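Local coordinates for aminoacyl carrier protein (Agrobacterium tumefaciens, PDB 4H2W) that carries an activated alanine, glycine or serine as a thioester on its 4'-phosphopantetheine arm after charging by the Atu2573 ligase, at residues M21-R26 against I86-E90. Numbering follows the deposited sequence.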
# COMPACT_ATOMS: atom_id res chain seq x y z
N MET C 21 52.10 -0.83 3.34
CA MET C 21 50.80 -1.48 3.28
C MET C 21 50.11 -1.41 4.64
O MET C 21 48.90 -1.19 4.71
CB MET C 21 50.95 -2.94 2.85
CG MET C 21 49.66 -3.73 2.90
SD MET C 21 49.89 -5.43 2.36
CE MET C 21 50.28 -5.18 0.63
N ASN C 22 50.87 -1.59 5.70
CA ASN C 22 50.33 -1.44 7.04
C ASN C 22 49.77 -0.04 7.25
O ASN C 22 48.65 0.14 7.74
CB ASN C 22 51.40 -1.74 8.10
CG ASN C 22 50.82 -1.79 9.51
OD1 ASN C 22 50.59 -0.76 10.14
ND2 ASN C 22 50.57 -3.00 10.00
N ALA C 23 50.55 0.97 6.86
CA ALA C 23 50.16 2.36 7.06
C ALA C 23 48.96 2.74 6.18
O ALA C 23 48.09 3.50 6.62
CB ALA C 23 51.34 3.28 6.79
N THR C 24 48.92 2.22 4.96
CA THR C 24 47.80 2.49 4.06
C THR C 24 46.52 1.99 4.71
O THR C 24 45.55 2.74 4.85
CB THR C 24 47.99 1.81 2.69
OG1 THR C 24 47.99 0.39 2.84
CG2 THR C 24 49.29 2.24 2.03
N ILE C 25 46.53 0.73 5.15
CA ILE C 25 45.39 0.12 5.82
C ILE C 25 44.91 0.95 7.00
O ILE C 25 43.72 1.19 7.17
CB ILE C 25 45.71 -1.30 6.31
CG1 ILE C 25 45.87 -2.24 5.12
CG2 ILE C 25 44.62 -1.81 7.22
CD1 ILE C 25 46.40 -3.58 5.49
N ARG C 26 45.87 1.43 7.79
CA ARG C 26 45.55 2.24 8.96
C ARG C 26 44.87 3.57 8.61
O ARG C 26 44.01 4.05 9.35
CB ARG C 26 46.82 2.49 9.78
CG ARG C 26 47.36 1.22 10.42
CD ARG C 26 48.65 1.47 11.19
NE ARG C 26 48.89 0.38 12.13
CZ ARG C 26 48.44 0.38 13.39
NH1 ARG C 26 47.75 1.41 13.85
NH2 ARG C 26 48.69 -0.66 14.18
N ILE C 86 43.88 -5.26 12.07
CA ILE C 86 44.77 -4.71 11.05
C ILE C 86 45.66 -5.80 10.46
O ILE C 86 45.83 -5.89 9.24
CB ILE C 86 45.62 -3.58 11.65
CG1 ILE C 86 44.71 -2.44 12.12
CG2 ILE C 86 46.66 -3.08 10.65
CD1 ILE C 86 45.40 -1.40 12.93
N LYS C 87 46.21 -6.63 11.34
CA LYS C 87 47.07 -7.74 10.93
C LYS C 87 46.30 -8.75 10.09
O LYS C 87 46.79 -9.24 9.07
CB LYS C 87 47.67 -8.41 12.17
CG LYS C 87 48.53 -9.62 11.85
N ALA C 88 45.08 -9.07 10.53
CA ALA C 88 44.20 -9.95 9.76
C ALA C 88 43.94 -9.34 8.38
O ALA C 88 44.01 -10.04 7.37
CB ALA C 88 42.89 -10.17 10.50
N ILE C 89 43.66 -8.04 8.36
CA ILE C 89 43.49 -7.33 7.10
C ILE C 89 44.76 -7.38 6.25
O ILE C 89 44.72 -7.75 5.07
CB ILE C 89 43.11 -5.86 7.32
CG1 ILE C 89 41.76 -5.75 8.03
CG2 ILE C 89 43.05 -5.12 5.99
CD1 ILE C 89 41.43 -4.36 8.51
N GLU C 90 45.88 -7.01 6.86
CA GLU C 90 47.17 -7.01 6.17
C GLU C 90 47.48 -8.39 5.60
O GLU C 90 47.82 -8.53 4.42
CB GLU C 90 48.30 -6.54 7.09
CG GLU C 90 49.59 -6.20 6.34
CD GLU C 90 50.75 -5.84 7.27
OE1 GLU C 90 50.59 -4.97 8.15
OE2 GLU C 90 51.83 -6.44 7.10
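Asn-22 of helix 21-32 meets Glu-90 of helix 86-94 through a hydrogen bond, and its side chain can be followed outward atom by atom. Asn-22 CB already lies 3.3 Å from Glu-90 OE1. With CG anti to the backbone N (chi1 -172°), the amide reaches across to the second helix. There Asn-22 ND2 donates to Glu-90 OE1 at 2.7 Å; the acceptor lies close to the amide plane and the N-H points at it (157°), while the two flat groups stand at right angles. The other branch, Asn-22 OD1, accepts from Arg-26 NE at 2.9 Å, one turn on in the same helix. An amide suits this place because it offers a donor to the acid and an acceptor to the arginine at once. Asp-44 takes a salt bridge from Arg-26 NH2 and a weak bond from Asn-22 ND2. The slender terminal methyl of Ile-86 suits the guanidinium face, CD1 sitting over its centre, 3.6 Å from Arg-26 CZ. Ile-25, branched and buried, sends CD1 to within 3.7 Å of Ile-89 CG2, so that this methyl packs against the second helix. Glu-90 is long enough to reach Asn-22 while its methylenes meet Ile-25 CD1 and the flexible thioether of Met-21. Ile-65 touches both Ile-25 and Ile-89; helices 21-32, 55-68 and 86-94 thus share an aliphatic core, as in the helical bundle of carrier proteins.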